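Local coordinates for large terminase protein (Enterobacteria phage P22, PDB 4DKW), which drives viral DNA into empty capsids as an ATP-powered motor and, through the nuclease domain in this chain, cuts the genome to start and end packaging, at residues Leu45-Val59 with Gly139-Phe151. Sequence-based numbering, arbitrary orientation.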
loop_
_atom_site.group_PDB
_atom_site.type_symbol
_atom_site.label_atom_id
_atom_site.label_comp_id
_atom_site.label_asym_id
_atom_site.label_seq_id
_atom_site.Cartn_x
_atom_site.Cartn_y
_atom_site.Cartn_z
ATOM N N LEU A 45 -0.242 5.210 -4.609
ATOM C CA LEU A 45 -1.668 5.299 -4.726
ATOM C C LEU A 45 -2.010 6.709 -5.187
ATOM O O LEU A 45 -1.434 7.683 -4.697
ATOM C CB LEU A 45 -2.254 5.022 -3.343
ATOM C CG LEU A 45 -3.721 4.738 -3.094
ATOM C CD1 LEU A 45 -4.192 3.498 -3.867
ATOM C CD2 LEU A 45 -3.892 4.553 -1.598
ATOM N N TRP A 46 -2.918 6.827 -6.153
ATOM C CA TRP A 46 -3.406 8.140 -6.559
ATOM C C TRP A 46 -4.826 8.284 -6.059
ATOM O O TRP A 46 -5.592 7.316 -6.073
ATOM C CB TRP A 46 -3.386 8.300 -8.077
ATOM C CG TRP A 46 -2.035 8.182 -8.686
ATOM C CD1 TRP A 46 -0.836 8.139 -8.035
ATOM C CD2 TRP A 46 -1.739 8.085 -10.085
ATOM N NE1 TRP A 46 0.191 8.029 -8.941
ATOM C CE2 TRP A 46 -0.336 7.996 -10.205
ATOM C CE3 TRP A 46 -2.526 8.078 -11.246
ATOM C CZ2 TRP A 46 0.295 7.883 -11.448
ATOM C CZ3 TRP A 46 -1.894 7.970 -12.478
ATOM C CH2 TRP A 46 -0.498 7.874 -12.568
ATOM N N TRP A 47 -5.162 9.488 -5.603
ATOM C CA TRP A 47 -6.490 9.787 -5.075
ATOM C C TRP A 47 -7.103 10.990 -5.807
ATOM O O TRP A 47 -6.609 12.113 -5.718
ATOM C CB TRP A 47 -6.413 10.072 -3.569
ATOM C CG TRP A 47 -7.742 10.198 -2.894
ATOM C CD1 TRP A 47 -8.959 9.817 -3.389
ATOM C CD2 TRP A 47 -7.987 10.725 -1.580
ATOM N NE1 TRP A 47 -9.950 10.090 -2.474
ATOM C CE2 TRP A 47 -9.386 10.640 -1.362
ATOM C CE3 TRP A 47 -7.172 11.254 -0.587
ATOM C CZ2 TRP A 47 -9.976 11.076 -0.156
ATOM C CZ3 TRP A 47 -7.760 11.686 0.597
ATOM C CH2 TRP A 47 -9.149 11.594 0.800
ATOM N N ASP A 48 -8.167 10.728 -6.549
ATOM C CA ASP A 48 -9.008 11.760 -7.113
ATOM C C ASP A 48 -9.977 12.113 -5.995
ATOM O O ASP A 48 -10.912 11.364 -5.742
ATOM C CB ASP A 48 -9.766 11.176 -8.327
ATOM C CG ASP A 48 -10.652 12.201 -9.028
ATOM O OD1 ASP A 48 -10.928 13.268 -8.439
ATOM O OD2 ASP A 48 -11.080 11.937 -10.170
ATOM N N LYS A 49 -9.761 13.235 -5.313
ATOM C CA LYS A 49 -10.654 13.630 -4.217
ATOM C C LYS A 49 -12.010 14.135 -4.665
ATOM O O LYS A 49 -12.968 14.080 -3.900
ATOM C CB LYS A 49 -10.014 14.692 -3.332
ATOM C CG LYS A 49 -8.792 14.220 -2.570
ATOM C CD LYS A 49 -8.456 15.193 -1.453
ATOM C CE LYS A 49 -7.130 14.847 -0.835
ATOM N NZ LYS A 49 -6.712 15.834 0.181
ATOM N N ASP A 50 -12.086 14.640 -5.897
ATOM C CA ASP A 50 -13.345 15.127 -6.467
ATOM C C ASP A 50 -14.342 13.989 -6.720
ATOM O O ASP A 50 -15.486 14.050 -6.260
ATOM C CB ASP A 50 -13.093 15.923 -7.757
ATOM C CG ASP A 50 -12.198 17.128 -7.532
ATOM O OD1 ASP A 50 -12.561 17.998 -6.709
ATOM O OD2 ASP A 50 -11.120 17.203 -8.160
ATOM N N ALA A 51 -13.906 12.963 -7.449
ATOM C CA ALA A 51 -14.735 11.780 -7.679
ATOM C C ALA A 51 -14.640 10.813 -6.491
ATOM O O ALA A 51 -15.472 9.914 -6.350
ATOM C CB ALA A 51 -14.314 11.091 -8.965
ATOM N N ASP A 52 -13.617 11.006 -5.652
ATOM C CA ASP A 52 -13.332 10.132 -4.506
ATOM C C ASP A 52 -13.049 8.712 -5.004
ATOM O O ASP A 52 -13.689 7.748 -4.588
ATOM C CB ASP A 52 -14.474 10.173 -3.484
ATOM C CG ASP A 52 -14.011 9.845 -2.076
ATOM O OD1 ASP A 52 -12.835 9.446 -1.898
ATOM O OD2 ASP A 52 -14.833 9.983 -1.147
ATOM N N VAL A 53 -12.084 8.611 -5.919
ATOM C CA VAL A 53 -11.671 7.346 -6.522
ATOM C C VAL A 53 -10.178 7.153 -6.284
ATOM O O VAL A 53 -9.407 8.106 -6.394
ATOM C CB VAL A 53 -11.973 7.310 -8.049
ATOM C CG1 VAL A 53 -11.441 6.020 -8.693
ATOM C CG2 VAL A 53 -13.470 7.423 -8.299
ATOM N N PHE A 54 -9.780 5.922 -5.962
ATOM C CA PHE A 54 -8.384 5.578 -5.711
ATOM C C PHE A 54 -7.816 4.727 -6.835
ATOM O O PHE A 54 -8.499 3.839 -7.344
ATOM C CB PHE A 54 -8.253 4.824 -4.388
ATOM C CG PHE A 54 -8.694 5.626 -3.199
ATOM C CD1 PHE A 54 -7.767 6.287 -2.415
ATOM C CD2 PHE A 54 -10.036 5.725 -2.874
ATOM C CE1 PHE A 54 -8.176 7.034 -1.325
ATOM C CE2 PHE A 54 -10.446 6.463 -1.790
ATOM C CZ PHE A 54 -9.511 7.120 -1.011
ATOM N N TYR A 55 -6.568 5.006 -7.214
ATOM C CA TYR A 55 -5.874 4.230 -8.242
ATOM C C TYR A 55 -4.553 3.733 -7.679
ATOM O O TYR A 55 -3.700 4.531 -7.286
ATOM C CB TYR A 55 -5.591 5.082 -9.487
ATOM C CG TYR A 55 -6.829 5.686 -10.118
ATOM C CD1 TYR A 55 -7.503 5.010 -11.133
ATOM C CD2 TYR A 55 -7.327 6.923 -9.700
ATOM C CE1 TYR A 55 -8.637 5.546 -11.726
ATOM C CE2 TYR A 55 -8.470 7.463 -10.284
ATOM C CZ TYR A 55 -9.115 6.762 -11.299
ATOM O OH TYR A 55 -10.239 7.274 -11.906
ATOM N N LEU A 56 -4.394 2.417 -7.611
ATOM C CA LEU A 56 -3.113 1.848 -7.254
ATOM C C LEU A 56 -2.281 1.884 -8.531
ATOM O O LEU A 56 -2.487 1.079 -9.432
ATOM C CB LEU A 56 -3.288 0.426 -6.730
ATOM C CG LEU A 56 -1.994 -0.232 -6.252
ATOM C CD1 LEU A 56 -1.366 0.587 -5.130
ATOM C CD2 LEU A 56 -2.283 -1.643 -5.791
ATOM N N ALA A 57 -1.363 2.848 -8.617
ATOM C CA ALA A 57 -0.687 3.157 -9.877
ATOM C C ALA A 57 0.703 2.523 -10.045
ATOM O O ALA A 57 1.137 2.277 -11.165
ATOM C CB ALA A 57 -0.601 4.669 -10.055
ATOM N N ARG A 58 1.410 2.286 -8.942
ATOM C CA ARG A 58 2.739 1.686 -9.010
ATOM C C ARG A 58 2.893 0.649 -7.907
ATOM O O ARG A 58 2.451 0.868 -6.788
ATOM C CB ARG A 58 3.839 2.744 -8.862
ATOM C CG ARG A 58 3.718 3.958 -9.766
ATOM C CD ARG A 58 4.228 3.651 -11.146
ATOM N NE ARG A 58 4.354 4.858 -11.959
ATOM C CZ ARG A 58 3.408 5.319 -12.774
ATOM N NH1 ARG A 58 2.245 4.681 -12.894
ATOM N NH2 ARG A 58 3.624 6.423 -13.475
ATOM N N VAL A 59 3.513 -0.482 -8.240
ATOM C CA VAL A 59 3.771 -1.561 -7.288
ATOM C C VAL A 59 5.143 -2.171 -7.532
ATOM O O VAL A 59 5.494 -2.484 -8.671
ATOM C CB VAL A 59 2.720 -2.680 -7.399
ATOM C CG1 VAL A 59 3.211 -3.940 -6.726
ATOM C CG2 VAL A 59 1.390 -2.228 -6.799
ATOM N N GLY A 139 -16.988 0.851 -7.333
ATOM C CA GLY A 139 -16.229 1.278 -8.498
ATOM C C GLY A 139 -15.242 2.410 -8.202
ATOM O O GLY A 139 -14.827 3.150 -9.108
ATOM N N ARG A 140 -14.843 2.542 -6.940
ATOM C CA ARG A 140 -13.991 3.659 -6.523
ATOM C C ARG A 140 -12.600 3.245 -6.079
ATOM O O ARG A 140 -11.891 4.031 -5.449
ATOM C CB ARG A 140 -14.687 4.479 -5.437
ATOM C CG ARG A 140 -16.014 5.061 -5.932
ATOM C CD ARG A 140 -16.505 6.247 -5.104
ATOM N NE ARG A 140 -16.990 5.847 -3.786
ATOM C CZ ARG A 140 -16.405 6.181 -2.636
ATOM N NH1 ARG A 140 -15.313 6.925 -2.643
ATOM N NH2 ARG A 140 -16.922 5.781 -1.479
ATOM N N PHE A 141 -12.215 2.014 -6.410
ATOM C CA PHE A 141 -10.857 1.544 -6.180
ATOM C C PHE A 141 -10.434 0.790 -7.414
ATOM O O PHE A 141 -11.018 -0.237 -7.741
ATOM C CB PHE A 141 -10.740 0.649 -4.927
ATOM C CG PHE A 141 -9.342 0.171 -4.664
ATOM C CD1 PHE A 141 -8.450 0.959 -3.946
ATOM C CD2 PHE A 141 -8.899 -1.051 -5.167
ATOM C CE1 PHE A 141 -7.143 0.529 -3.721
ATOM C CE2 PHE A 141 -7.598 -1.488 -4.943
ATOM C CZ PHE A 141 -6.718 -0.689 -4.221
ATOM N N LYS A 142 -9.421 1.317 -8.094
ATOM C CA LYS A 142 -8.904 0.726 -9.319
ATOM C C LYS A 142 -7.421 0.389 -9.168
ATOM O O LYS A 142 -6.689 1.072 -8.428
ATOM C CB LYS A 142 -9.103 1.690 -10.497
ATOM C CG LYS A 142 -10.527 2.163 -10.702
ATOM C CD LYS A 142 -11.407 1.027 -11.190
ATOM C CE LYS A 142 -12.856 1.468 -11.334
ATOM N NZ LYS A 142 -13.758 0.286 -11.312
ATOM N N VAL A 143 -6.985 -0.660 -9.868
ATOM C CA VAL A 143 -5.570 -1.036 -9.924
ATOM C C VAL A 143 -5.111 -1.052 -11.379
ATOM O O VAL A 143 -5.760 -1.672 -12.216
ATOM C CB VAL A 143 -5.346 -2.427 -9.280
ATOM C CG1 VAL A 143 -3.852 -2.829 -9.298
ATOM C CG2 VAL A 143 -5.879 -2.423 -7.862
ATOM N N PHE A 144 -4.016 -0.358 -11.689
ATOM C CA PHE A 144 -3.460 -0.374 -13.047
ATOM C C PHE A 144 -3.161 -1.817 -13.433
ATOM O O PHE A 144 -2.675 -2.587 -12.608
ATOM C CB PHE A 144 -2.165 0.438 -13.124
ATOM C CG PHE A 144 -2.370 1.930 -13.185
ATOM C CD1 PHE A 144 -3.593 2.505 -12.861
ATOM C CD2 PHE A 144 -1.324 2.759 -13.573
ATOM C CE1 PHE A 144 -3.775 3.890 -12.926
ATOM C CE2 PHE A 144 -1.494 4.130 -13.649
ATOM C CZ PHE A 144 -2.720 4.701 -13.327
ATOM N N ASN A 145 -3.452 -2.194 -14.673
ATOM C CA ASN A 145 -3.207 -3.567 -15.111
ATOM C C ASN A 145 -1.721 -3.957 -15.141
ATOM O O ASN A 145 -1.386 -5.123 -15.319
ATOM C CB ASN A 145 -3.910 -3.858 -16.449
ATOM C CG ASN A 145 -3.447 -2.956 -17.579
ATOM O OD1 ASN A 145 -2.257 -2.683 -17.737
ATOM N ND2 ASN A 145 -4.396 -2.503 -18.391
ATOM N N THR A 146 -0.847 -2.975 -14.950
ATOM C CA THR A 146 0.591 -3.197 -14.900
ATOM C C THR A 146 1.090 -3.500 -13.478
ATOM O O THR A 146 2.285 -3.686 -13.261
ATOM C CB THR A 146 1.341 -1.972 -15.449
ATOM O OG1 THR A 146 0.863 -0.781 -14.796
ATOM C CG2 THR A 146 1.138 -1.852 -16.962
ATOM N N CYS A 147 0.169 -3.550 -12.516
ATOM C CA CYS A 147 0.521 -3.819 -11.118
ATOM C C CYS A 147 0.181 -5.254 -10.765
ATOM O O CYS A 147 -0.551 -5.500 -9.809
ATOM C CB CYS A 147 -0.225 -2.880 -10.163
ATOM S SG CYS A 147 0.199 -1.162 -10.362
ATOM N N GLU A 148 0.708 -6.197 -11.541
ATOM C CA GLU A 148 0.406 -7.615 -11.351
ATOM C C GLU A 148 0.634 -8.203 -9.939
ATOM O O GLU A 148 -0.153 -9.049 -9.504
ATOM C CB GLU A 148 1.106 -8.467 -12.420
ATOM C CG GLU A 148 0.774 -9.960 -12.361
ATOM C CD GLU A 148 -0.702 -10.267 -12.642
ATOM O OE1 GLU A 148 -1.409 -9.415 -13.229
ATOM O OE2 GLU A 148 -1.150 -11.376 -12.275
ATOM N N PRO A 149 1.699 -7.779 -9.220
ATOM C CA PRO A 149 1.845 -8.321 -7.857
ATOM C C PRO A 149 0.653 -8.043 -6.934
ATOM O O PRO A 149 0.460 -8.807 -5.986
ATOM C CB PRO A 149 3.100 -7.617 -7.323
ATOM C CG PRO A 149 3.898 -7.328 -8.533
ATOM C CD PRO A 149 2.884 -6.988 -9.609
ATOM N N PHE A 150 -0.130 -6.995 -7.197
ATOM C CA PHE A 150 -1.358 -6.780 -6.435
ATOM C C PHE A 150 -2.352 -7.904 -6.687
ATOM O O PHE A 150 -2.949 -8.436 -5.763
ATOM C CB PHE A 150 -2.032 -5.458 -6.791
ATOM C CG PHE A 150 -3.379 -5.286 -6.129
ATOM C CD1 PHE A 150 -3.475 -4.709 -4.873
ATOM C CD2 PHE A 150 -4.546 -5.731 -6.751
ATOM C CE1 PHE A 150 -4.712 -4.556 -4.249
ATOM C CE2 PHE A 150 -5.774 -5.596 -6.129
ATOM C CZ PHE A 150 -5.860 -5.002 -4.880
ATOM N N PHE A 151 -2.558 -8.237 -7.954
ATOM C CA PHE A 151 -3.571 -9.224 -8.317
ATOM C C PHE A 151 -3.199 -10.633 -7.856
ATOM O O PHE A 151 -4.068 -11.429 -7.477
ATOM C CB PHE A 151 -3.853 -9.166 -9.825
ATOM C CG PHE A 151 -4.531 -7.901 -10.245
ATOM C CD1 PHE A 151 -5.852 -7.659 -9.871
ATOM C CD2 PHE A 151 -3.848 -6.937 -10.974
ATOM C CE1 PHE A 151 -6.486 -6.485 -10.235
ATOM C CE2 PHE A 151 -4.475 -5.757 -11.345
ATOM C CZ PHE A 151 -5.796 -5.534 -10.979
#
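Phe144 turns its edge to the face of Trp46 and its own face to Ala57, at the end of a parallel strand pair in which strand 141-144 runs beside strand 53-59 at 18°. The edge-to-face pair involves the six-membered ring of Trp46, with planes at 87°. Phe144 CZ comes within 3.5 Å of Trp46 CZ3. One face of Phe144 receives the CA of Ala57 in a CH-pi contact, while Ala57 CB lies over the centre of the indole, so the small residue sits in the angle between the two rings. Phe20 meets both rings from outside the pair.

Behind this corner the backbones are joined by alternating bonds: Phe54 N to Arg140 O, Lys142 N to Phe54 O and Leu56 N to Lys142 O. The last, Phe144 N to Leu56 O, is the longest at 3.1 Å. On the sheet face of Phe54, Leu56, Phe141 and Val143, packing is close. With CG anti to the backbone N (chi1 -177°), Leu56 extends CD2 toward Phe150 CD1, tying the strand to helix 148-156; Thr176 of helix 171-181 adds to this side. Further along, Val59 CG1 slides past the Pro149 ring, and its CG2 meets Cys147 CB at 3.8 Å.

The hairpin end is more open to solvent, and its grip is polar. Arg140, its chain bent, gives NH1 to a lone pair of Asp52 O at 2.7 Å, in the guanidinium plane. The salt bridge from Arg140 NH1 to Asp52 OD2 is longer, 3.4 Å, and Glu138 pairs with NH2. Asp52 follows the exposed 49-51 turn and forms, with Val53, a G1 bulge opposite Asp48.

Hairpin 40-48/53-62 belongs to the antiparallel part of the RNase H-like sheet, which strand 141-144 extends in parallel beside 53-62; magnesium-binding Asp33 and Asp171 lie beyond the Val59-Pro149 end.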